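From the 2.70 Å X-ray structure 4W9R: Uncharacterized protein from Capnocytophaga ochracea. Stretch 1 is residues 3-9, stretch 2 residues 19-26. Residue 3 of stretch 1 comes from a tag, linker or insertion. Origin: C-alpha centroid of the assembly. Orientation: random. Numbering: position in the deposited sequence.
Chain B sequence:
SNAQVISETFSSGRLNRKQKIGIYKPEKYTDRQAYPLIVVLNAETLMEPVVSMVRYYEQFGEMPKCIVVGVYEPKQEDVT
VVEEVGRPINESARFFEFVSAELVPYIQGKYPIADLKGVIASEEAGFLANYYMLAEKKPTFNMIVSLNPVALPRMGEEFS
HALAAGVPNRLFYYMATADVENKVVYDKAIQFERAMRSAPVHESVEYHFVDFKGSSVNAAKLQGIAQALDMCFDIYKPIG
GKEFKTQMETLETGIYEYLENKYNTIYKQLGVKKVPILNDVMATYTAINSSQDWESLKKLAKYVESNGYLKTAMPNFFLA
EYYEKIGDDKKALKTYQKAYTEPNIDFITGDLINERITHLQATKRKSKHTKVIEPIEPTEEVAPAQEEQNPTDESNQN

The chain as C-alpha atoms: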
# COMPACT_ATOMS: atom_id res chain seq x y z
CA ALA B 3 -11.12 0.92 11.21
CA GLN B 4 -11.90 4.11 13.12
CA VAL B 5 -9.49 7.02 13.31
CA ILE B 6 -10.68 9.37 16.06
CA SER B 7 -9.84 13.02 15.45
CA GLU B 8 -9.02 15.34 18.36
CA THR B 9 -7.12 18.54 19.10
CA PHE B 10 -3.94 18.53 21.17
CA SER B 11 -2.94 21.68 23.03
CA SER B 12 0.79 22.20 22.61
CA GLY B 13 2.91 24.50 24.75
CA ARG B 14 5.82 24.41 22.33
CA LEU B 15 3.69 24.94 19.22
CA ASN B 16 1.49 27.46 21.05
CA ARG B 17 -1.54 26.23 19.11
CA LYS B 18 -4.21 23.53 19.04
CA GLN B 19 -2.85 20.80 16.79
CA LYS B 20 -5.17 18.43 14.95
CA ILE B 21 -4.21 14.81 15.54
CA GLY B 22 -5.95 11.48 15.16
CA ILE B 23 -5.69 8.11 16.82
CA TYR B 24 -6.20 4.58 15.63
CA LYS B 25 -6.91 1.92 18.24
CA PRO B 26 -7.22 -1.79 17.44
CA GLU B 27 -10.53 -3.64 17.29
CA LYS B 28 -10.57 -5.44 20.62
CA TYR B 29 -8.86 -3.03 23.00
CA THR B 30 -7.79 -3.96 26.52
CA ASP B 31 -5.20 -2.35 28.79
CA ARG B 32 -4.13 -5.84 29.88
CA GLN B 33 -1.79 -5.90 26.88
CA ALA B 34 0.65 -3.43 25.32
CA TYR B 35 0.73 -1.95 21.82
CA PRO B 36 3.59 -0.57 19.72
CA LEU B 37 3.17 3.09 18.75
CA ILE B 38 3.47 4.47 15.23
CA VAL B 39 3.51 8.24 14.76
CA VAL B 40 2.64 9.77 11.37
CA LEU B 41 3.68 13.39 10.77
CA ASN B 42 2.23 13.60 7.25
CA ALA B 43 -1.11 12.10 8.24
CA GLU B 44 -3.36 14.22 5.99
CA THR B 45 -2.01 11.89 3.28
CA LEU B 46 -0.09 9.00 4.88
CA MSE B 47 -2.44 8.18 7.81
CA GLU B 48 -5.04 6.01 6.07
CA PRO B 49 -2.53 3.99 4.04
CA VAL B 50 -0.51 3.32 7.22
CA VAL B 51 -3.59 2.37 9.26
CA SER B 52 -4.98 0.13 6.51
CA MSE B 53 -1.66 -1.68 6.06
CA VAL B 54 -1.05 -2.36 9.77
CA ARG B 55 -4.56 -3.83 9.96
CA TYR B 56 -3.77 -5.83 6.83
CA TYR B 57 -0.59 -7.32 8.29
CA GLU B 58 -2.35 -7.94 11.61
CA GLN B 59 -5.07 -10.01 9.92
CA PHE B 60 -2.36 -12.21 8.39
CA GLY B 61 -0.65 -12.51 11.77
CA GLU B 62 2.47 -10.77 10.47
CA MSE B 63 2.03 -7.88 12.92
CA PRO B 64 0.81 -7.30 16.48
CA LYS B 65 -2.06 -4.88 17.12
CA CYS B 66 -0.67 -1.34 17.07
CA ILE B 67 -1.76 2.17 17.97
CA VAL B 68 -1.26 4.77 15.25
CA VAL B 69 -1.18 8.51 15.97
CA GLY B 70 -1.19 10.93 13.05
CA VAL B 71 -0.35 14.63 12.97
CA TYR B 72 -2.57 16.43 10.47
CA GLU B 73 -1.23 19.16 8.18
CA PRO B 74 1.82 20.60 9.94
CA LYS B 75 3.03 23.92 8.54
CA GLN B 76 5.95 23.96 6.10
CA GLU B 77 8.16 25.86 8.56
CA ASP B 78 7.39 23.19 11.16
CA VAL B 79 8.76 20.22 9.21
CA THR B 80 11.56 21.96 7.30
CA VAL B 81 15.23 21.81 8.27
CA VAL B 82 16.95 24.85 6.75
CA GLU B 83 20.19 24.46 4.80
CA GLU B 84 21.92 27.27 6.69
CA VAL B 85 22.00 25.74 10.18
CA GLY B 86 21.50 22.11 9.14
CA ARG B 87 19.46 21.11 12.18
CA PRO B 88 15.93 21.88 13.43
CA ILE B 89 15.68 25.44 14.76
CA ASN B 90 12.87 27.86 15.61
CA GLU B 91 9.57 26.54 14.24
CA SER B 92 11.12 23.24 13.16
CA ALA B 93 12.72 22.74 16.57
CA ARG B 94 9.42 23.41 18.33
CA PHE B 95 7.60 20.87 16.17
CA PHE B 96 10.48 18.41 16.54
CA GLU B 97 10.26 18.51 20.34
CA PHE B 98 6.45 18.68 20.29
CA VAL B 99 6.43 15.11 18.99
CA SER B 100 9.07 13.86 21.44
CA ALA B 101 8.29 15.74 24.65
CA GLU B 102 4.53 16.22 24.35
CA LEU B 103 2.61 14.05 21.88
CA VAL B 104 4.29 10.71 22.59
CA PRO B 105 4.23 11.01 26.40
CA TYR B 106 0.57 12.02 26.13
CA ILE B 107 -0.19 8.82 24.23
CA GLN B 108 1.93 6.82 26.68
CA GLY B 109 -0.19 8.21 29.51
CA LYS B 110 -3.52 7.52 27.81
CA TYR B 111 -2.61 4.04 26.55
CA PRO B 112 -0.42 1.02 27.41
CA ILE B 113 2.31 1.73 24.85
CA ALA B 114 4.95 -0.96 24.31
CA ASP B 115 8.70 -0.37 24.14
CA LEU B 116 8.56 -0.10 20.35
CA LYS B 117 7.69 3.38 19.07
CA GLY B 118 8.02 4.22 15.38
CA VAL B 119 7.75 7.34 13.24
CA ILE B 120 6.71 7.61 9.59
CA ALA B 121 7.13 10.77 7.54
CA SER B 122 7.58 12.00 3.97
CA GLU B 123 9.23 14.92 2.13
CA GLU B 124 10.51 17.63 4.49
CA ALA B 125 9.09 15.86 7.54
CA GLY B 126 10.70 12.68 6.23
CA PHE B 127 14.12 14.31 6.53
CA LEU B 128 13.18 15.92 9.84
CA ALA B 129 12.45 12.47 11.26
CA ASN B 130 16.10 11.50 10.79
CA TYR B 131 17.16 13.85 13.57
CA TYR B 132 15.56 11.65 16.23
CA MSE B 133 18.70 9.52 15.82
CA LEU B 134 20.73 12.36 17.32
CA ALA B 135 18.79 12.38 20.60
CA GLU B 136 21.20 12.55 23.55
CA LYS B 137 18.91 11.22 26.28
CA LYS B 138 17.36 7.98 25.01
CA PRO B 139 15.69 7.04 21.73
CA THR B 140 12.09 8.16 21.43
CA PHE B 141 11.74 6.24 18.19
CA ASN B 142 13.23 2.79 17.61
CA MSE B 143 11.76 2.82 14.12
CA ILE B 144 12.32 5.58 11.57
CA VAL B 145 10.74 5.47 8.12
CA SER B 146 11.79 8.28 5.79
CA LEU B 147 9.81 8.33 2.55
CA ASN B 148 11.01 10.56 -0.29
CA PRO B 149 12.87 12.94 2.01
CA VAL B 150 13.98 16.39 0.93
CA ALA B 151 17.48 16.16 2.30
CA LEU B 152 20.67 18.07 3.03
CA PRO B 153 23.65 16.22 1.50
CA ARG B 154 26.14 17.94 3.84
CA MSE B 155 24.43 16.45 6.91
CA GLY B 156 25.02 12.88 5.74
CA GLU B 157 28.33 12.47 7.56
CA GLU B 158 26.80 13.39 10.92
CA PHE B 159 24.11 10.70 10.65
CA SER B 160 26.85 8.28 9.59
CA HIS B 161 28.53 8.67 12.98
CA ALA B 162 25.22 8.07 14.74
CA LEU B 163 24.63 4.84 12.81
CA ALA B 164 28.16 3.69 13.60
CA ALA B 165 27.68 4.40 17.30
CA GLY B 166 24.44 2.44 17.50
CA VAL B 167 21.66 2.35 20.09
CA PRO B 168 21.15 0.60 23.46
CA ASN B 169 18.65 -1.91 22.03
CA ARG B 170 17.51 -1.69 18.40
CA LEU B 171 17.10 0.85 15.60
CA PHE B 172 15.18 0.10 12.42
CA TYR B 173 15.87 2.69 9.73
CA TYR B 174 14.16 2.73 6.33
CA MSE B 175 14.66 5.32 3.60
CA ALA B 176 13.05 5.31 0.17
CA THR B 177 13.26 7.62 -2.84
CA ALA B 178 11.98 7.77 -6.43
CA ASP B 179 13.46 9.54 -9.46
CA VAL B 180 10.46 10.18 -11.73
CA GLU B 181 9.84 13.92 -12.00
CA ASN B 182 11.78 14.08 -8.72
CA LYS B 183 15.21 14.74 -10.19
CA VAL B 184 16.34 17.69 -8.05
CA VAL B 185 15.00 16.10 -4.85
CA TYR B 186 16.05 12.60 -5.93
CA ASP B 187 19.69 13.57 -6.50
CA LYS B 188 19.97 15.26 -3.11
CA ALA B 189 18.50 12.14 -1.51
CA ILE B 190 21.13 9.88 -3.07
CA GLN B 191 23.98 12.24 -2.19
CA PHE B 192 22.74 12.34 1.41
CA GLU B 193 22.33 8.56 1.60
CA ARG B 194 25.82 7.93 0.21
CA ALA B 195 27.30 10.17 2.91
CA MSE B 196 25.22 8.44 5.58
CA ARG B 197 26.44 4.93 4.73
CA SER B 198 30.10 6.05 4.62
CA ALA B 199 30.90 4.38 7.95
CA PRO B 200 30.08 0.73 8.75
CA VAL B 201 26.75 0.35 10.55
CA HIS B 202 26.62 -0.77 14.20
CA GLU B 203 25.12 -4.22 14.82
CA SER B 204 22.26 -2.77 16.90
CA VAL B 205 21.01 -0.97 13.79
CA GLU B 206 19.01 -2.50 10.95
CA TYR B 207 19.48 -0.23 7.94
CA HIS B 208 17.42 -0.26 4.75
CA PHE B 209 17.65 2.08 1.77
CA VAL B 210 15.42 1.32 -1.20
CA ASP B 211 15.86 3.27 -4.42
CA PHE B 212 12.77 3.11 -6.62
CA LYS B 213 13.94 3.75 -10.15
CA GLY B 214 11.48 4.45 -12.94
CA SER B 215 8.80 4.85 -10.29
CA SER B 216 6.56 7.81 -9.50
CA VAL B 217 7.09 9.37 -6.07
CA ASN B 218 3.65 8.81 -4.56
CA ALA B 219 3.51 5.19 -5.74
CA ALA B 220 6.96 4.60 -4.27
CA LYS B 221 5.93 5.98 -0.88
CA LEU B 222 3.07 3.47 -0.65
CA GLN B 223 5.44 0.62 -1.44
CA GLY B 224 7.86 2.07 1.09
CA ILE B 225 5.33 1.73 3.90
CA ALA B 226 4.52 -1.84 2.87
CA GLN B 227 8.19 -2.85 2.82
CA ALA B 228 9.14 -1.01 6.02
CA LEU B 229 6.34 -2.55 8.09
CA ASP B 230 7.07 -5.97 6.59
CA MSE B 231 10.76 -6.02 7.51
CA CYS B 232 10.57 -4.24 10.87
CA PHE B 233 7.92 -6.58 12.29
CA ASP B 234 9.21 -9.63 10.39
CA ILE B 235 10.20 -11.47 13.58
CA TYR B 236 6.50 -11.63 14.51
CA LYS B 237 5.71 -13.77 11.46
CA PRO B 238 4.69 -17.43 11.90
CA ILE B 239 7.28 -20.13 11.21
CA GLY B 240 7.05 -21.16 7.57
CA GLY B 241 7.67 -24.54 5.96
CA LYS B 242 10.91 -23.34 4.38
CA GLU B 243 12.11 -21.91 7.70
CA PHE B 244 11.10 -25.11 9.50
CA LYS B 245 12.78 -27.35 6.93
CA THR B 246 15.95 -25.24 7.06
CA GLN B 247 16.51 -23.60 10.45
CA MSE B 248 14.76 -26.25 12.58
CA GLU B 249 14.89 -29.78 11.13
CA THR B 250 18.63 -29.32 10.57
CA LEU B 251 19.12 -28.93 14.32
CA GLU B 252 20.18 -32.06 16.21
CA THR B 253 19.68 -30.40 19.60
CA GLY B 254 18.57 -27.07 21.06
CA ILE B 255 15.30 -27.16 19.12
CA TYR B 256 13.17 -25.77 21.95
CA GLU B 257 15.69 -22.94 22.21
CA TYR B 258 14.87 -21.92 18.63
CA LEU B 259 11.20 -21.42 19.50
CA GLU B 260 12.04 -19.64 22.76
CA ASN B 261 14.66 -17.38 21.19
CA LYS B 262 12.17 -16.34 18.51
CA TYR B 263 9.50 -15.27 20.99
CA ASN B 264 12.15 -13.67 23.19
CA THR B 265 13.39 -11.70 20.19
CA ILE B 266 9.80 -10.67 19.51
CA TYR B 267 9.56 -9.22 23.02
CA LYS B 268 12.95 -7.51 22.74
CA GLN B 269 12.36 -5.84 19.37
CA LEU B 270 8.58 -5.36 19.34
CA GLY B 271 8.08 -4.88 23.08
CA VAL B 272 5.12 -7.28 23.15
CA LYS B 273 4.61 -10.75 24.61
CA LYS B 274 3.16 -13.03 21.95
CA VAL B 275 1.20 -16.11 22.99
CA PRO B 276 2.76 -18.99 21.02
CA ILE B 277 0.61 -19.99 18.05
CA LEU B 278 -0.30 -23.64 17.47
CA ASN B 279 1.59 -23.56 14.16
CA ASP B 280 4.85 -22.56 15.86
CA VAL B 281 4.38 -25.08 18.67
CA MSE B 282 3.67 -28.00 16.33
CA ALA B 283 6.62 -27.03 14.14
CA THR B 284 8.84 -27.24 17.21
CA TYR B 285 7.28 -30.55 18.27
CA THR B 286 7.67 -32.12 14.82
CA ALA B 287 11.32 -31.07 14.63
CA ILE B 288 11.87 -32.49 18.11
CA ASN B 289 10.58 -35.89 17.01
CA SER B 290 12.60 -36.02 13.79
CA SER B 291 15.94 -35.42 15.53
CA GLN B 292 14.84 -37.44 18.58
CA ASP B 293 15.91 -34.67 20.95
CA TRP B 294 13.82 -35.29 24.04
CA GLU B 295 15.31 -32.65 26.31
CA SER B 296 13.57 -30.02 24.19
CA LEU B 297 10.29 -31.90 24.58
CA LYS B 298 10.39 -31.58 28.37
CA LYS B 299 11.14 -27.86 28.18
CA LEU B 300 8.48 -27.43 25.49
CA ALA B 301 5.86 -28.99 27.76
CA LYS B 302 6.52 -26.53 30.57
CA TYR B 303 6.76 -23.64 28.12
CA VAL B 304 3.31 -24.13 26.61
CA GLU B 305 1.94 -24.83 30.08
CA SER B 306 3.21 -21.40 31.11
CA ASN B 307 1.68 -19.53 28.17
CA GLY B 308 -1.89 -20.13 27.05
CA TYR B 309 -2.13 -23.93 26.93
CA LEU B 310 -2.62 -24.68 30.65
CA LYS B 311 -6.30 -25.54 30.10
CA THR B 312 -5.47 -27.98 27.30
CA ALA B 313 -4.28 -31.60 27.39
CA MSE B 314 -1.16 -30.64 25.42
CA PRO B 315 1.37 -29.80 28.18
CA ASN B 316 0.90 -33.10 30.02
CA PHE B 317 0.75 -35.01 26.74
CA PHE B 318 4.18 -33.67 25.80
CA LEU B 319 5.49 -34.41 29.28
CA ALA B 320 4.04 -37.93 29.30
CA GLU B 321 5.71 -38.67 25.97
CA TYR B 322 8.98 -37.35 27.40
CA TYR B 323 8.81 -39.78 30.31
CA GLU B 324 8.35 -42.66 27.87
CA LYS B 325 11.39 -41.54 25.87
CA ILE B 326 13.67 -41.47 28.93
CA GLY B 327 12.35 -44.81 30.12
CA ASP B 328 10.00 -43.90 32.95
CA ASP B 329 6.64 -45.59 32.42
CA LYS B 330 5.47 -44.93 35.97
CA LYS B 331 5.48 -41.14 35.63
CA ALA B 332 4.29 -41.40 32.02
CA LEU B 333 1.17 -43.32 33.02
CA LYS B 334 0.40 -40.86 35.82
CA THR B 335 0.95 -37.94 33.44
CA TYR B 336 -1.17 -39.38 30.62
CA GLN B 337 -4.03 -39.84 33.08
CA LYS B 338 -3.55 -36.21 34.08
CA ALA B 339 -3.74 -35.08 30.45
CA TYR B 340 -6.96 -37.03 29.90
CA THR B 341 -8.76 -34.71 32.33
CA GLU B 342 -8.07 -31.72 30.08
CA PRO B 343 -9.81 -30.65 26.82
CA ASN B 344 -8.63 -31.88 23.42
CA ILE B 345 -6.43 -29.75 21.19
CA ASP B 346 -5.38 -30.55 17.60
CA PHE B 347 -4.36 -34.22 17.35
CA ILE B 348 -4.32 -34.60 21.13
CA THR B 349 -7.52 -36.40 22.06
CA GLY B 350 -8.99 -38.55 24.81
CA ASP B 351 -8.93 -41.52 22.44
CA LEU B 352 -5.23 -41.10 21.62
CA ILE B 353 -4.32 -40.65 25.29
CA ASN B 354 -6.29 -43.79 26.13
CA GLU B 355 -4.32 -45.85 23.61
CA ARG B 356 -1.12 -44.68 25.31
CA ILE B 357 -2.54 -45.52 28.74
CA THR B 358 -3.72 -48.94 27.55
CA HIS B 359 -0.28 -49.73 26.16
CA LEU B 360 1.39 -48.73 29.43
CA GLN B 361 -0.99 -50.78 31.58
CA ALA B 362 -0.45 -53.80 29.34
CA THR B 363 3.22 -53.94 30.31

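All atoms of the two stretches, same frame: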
# COMPACT_ATOMS: atom_id res chain seq x y z
N ALA B 3 -12.25 0.02 11.38
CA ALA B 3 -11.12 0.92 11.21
C ALA B 3 -11.53 2.37 11.47
O ALA B 3 -11.86 3.10 10.54
CB ALA B 3 -10.52 0.78 9.82
N GLN B 4 -11.51 2.76 12.74
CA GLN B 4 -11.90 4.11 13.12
C GLN B 4 -10.71 4.95 13.58
O GLN B 4 -10.03 4.60 14.54
CB GLN B 4 -12.96 4.07 14.22
CG GLN B 4 -14.32 3.59 13.76
CD GLN B 4 -15.34 3.60 14.88
OE1 GLN B 4 -14.98 3.74 16.05
NE2 GLN B 4 -16.61 3.45 14.53
N VAL B 5 -10.49 6.06 12.89
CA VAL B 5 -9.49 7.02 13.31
C VAL B 5 -10.20 8.20 13.98
O VAL B 5 -10.91 8.97 13.33
CB VAL B 5 -8.64 7.52 12.13
CG1 VAL B 5 -7.72 8.65 12.58
CG2 VAL B 5 -7.84 6.37 11.54
N ILE B 6 -10.01 8.33 15.29
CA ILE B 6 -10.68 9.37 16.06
C ILE B 6 -9.88 10.67 16.06
O ILE B 6 -8.75 10.71 16.54
CB ILE B 6 -10.93 8.93 17.51
CG1 ILE B 6 -11.67 7.59 17.53
CG2 ILE B 6 -11.71 9.99 18.26
CD1 ILE B 6 -13.00 7.61 16.81
N SER B 7 -10.49 11.73 15.54
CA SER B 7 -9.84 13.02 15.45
C SER B 7 -10.03 13.83 16.73
O SER B 7 -11.13 13.87 17.29
CB SER B 7 -10.37 13.81 14.25
OG SER B 7 -9.68 15.03 14.10
N GLU B 8 -8.96 14.46 17.19
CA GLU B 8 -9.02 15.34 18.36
C GLU B 8 -7.95 16.42 18.27
O GLU B 8 -7.00 16.30 17.50
CB GLU B 8 -8.87 14.53 19.65
CG GLU B 8 -7.48 13.96 19.88
CD GLU B 8 -7.39 13.14 21.15
OE1 GLU B 8 -8.42 12.59 21.58
OE2 GLU B 8 -6.28 13.04 21.73
N THR B 9 -8.11 17.47 19.06
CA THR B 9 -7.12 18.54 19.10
C THR B 9 -6.21 18.38 20.31
O THR B 9 -6.66 18.07 21.41
CB THR B 9 -7.78 19.93 19.14
OG1 THR B 9 -8.71 19.99 20.23
CG2 THR B 9 -8.51 20.21 17.84
N GLN B 19 -3.29 21.59 17.93
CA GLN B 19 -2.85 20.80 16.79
C GLN B 19 -3.78 19.63 16.53
O GLN B 19 -4.01 18.80 17.42
CB GLN B 19 -1.42 20.29 17.01
CG GLN B 19 -0.91 19.38 15.91
CD GLN B 19 -0.87 20.06 14.56
OE1 GLN B 19 -0.36 21.18 14.43
NE2 GLN B 19 -1.40 19.40 13.54
N LYS B 20 -4.31 19.55 15.32
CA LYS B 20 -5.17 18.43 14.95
C LYS B 20 -4.37 17.14 14.85
O LYS B 20 -3.37 17.08 14.14
CB LYS B 20 -5.89 18.71 13.63
CG LYS B 20 -6.81 17.57 13.19
CD LYS B 20 -7.45 17.85 11.84
CE LYS B 20 -8.30 16.68 11.38
NZ LYS B 20 -8.92 16.92 10.05
N ILE B 21 -4.81 16.13 15.59
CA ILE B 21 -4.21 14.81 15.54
C ILE B 21 -5.32 13.78 15.42
O ILE B 21 -6.50 14.11 15.59
CB ILE B 21 -3.35 14.49 16.78
CG1 ILE B 21 -4.23 14.44 18.04
CG2 ILE B 21 -2.22 15.49 16.94
CD1 ILE B 21 -3.48 14.04 19.29
N GLY B 22 -4.96 12.53 15.15
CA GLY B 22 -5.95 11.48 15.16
C GLY B 22 -5.32 10.18 15.61
O GLY B 22 -4.11 9.98 15.47
N ILE B 23 -6.16 9.29 16.12
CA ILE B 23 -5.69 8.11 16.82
C ILE B 23 -6.41 6.86 16.36
O ILE B 23 -7.64 6.80 16.38
CB ILE B 23 -5.88 8.25 18.35
CG1 ILE B 23 -5.16 9.49 18.88
CG2 ILE B 23 -5.39 7.00 19.06
CD1 ILE B 23 -5.36 9.72 20.36
N TYR B 24 -5.64 5.87 15.93
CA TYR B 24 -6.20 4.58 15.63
C TYR B 24 -5.95 3.61 16.78
O TYR B 24 -4.81 3.44 17.22
CB TYR B 24 -5.62 4.01 14.33
CG TYR B 24 -5.94 2.54 14.15
CD1 TYR B 24 -7.21 2.13 13.78
CD2 TYR B 24 -4.97 1.56 14.37
CE1 TYR B 24 -7.51 0.79 13.63
CE2 TYR B 24 -5.27 0.23 14.22
CZ TYR B 24 -6.54 -0.16 13.85
OH TYR B 24 -6.84 -1.49 13.70
N LYS B 25 -7.02 2.99 17.25
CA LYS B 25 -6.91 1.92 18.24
C LYS B 25 -7.40 0.63 17.61
O LYS B 25 -8.30 0.66 16.77
CB LYS B 25 -7.71 2.24 19.50
CG LYS B 25 -7.20 3.42 20.29
CD LYS B 25 -7.94 3.54 21.62
CE LYS B 25 -9.43 3.71 21.41
NZ LYS B 25 -10.16 3.82 22.70
N PRO B 26 -6.82 -0.50 18.02
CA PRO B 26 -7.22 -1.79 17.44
C PRO B 26 -8.67 -2.14 17.73
O PRO B 26 -9.37 -1.38 18.41
CB PRO B 26 -6.27 -2.79 18.12
CG PRO B 26 -5.08 -1.97 18.51
CD PRO B 26 -5.64 -0.63 18.89

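The two stretches run side by side as antiparallel strands, their N-to-C directions 152° apart, and the backbone supplies the polar bonding between them. Two residue pairs carry four hydrogen bonds. Ile6 N donates to Ile23 O at 3.0 Å, and Ile23 N returns a bond of 3.0 Å to Ile6 O. Glu8 and Ile21 repeat the pattern: Glu8 N to Ile21 O is 3.0 Å and Ile21 N to Glu8 O is 2.9 Å. The latter two bonds are nearly straight, at 173° and 171°, whereas the bond from Ile23 N is more bent, at 144°. Glu8 O and Ile21 O lie 2.9 Å apart; both are acceptors, so this proximity is not a bond.

Between these pairs lies the non-hydrogen-bonded pair Ser7 with Gly22, and beyond Glu8 comes another, Thr9 with Lys20. Here alpha carbons approach carbonyl oxygens. Gly22 CA lies 3.2 Å from Ile6 O, Ser7 CA 3.5 Å from Ile21 O, and Thr9 CA 3.5 Å from Gln19 O, weakly polarised C-H groups supplementing the amide bonds. Glycine suits its position: an ideal CB on Gly22 would sit only 3.1 Å from Val5 CG1, a tight fit. Ser7 CA and Gly22 CA are 4.2 Å apart.

Side chains alternate between the two faces. Ile6, Glu8, Ile21 and Ile23 share one. There the methylene part of Glu8 serves as an apolar surface, its CG 3.8 Å from Ile21 CG1, while its OE2 approaches Ile23 CD1 at 3.7 Å. A long side chain with an aliphatic stem and a charged tip can thus cover buried isoleucines while its carboxylate bonds elsewhere in the structure. Beta-branched isoleucine is well suited to extended backbone.

The other face carries Val5, Ser7, Thr9, Lys20 and Tyr24. Val5 CG2 packs against Tyr24 CB at 4.3 Å, an apolar contact. The edge of the Tyr24 ring meets Gln4, whose O is 3.8 Å from Tyr24 CD1, and Ala3, a tag residue whose CA is 4.3 Å from Tyr24 CE1. Tyr24 is buried, and its OH is hydrogen-bonded elsewhere in the structure, so its hydroxyl is not left unpaired. Lys20, fully extended, runs past Ser7 with its CE 3.5 Å from Ser7 OG, a van der Waals contact; small and polar, serine tolerates exposure while leaving room for the lysine's methylenes.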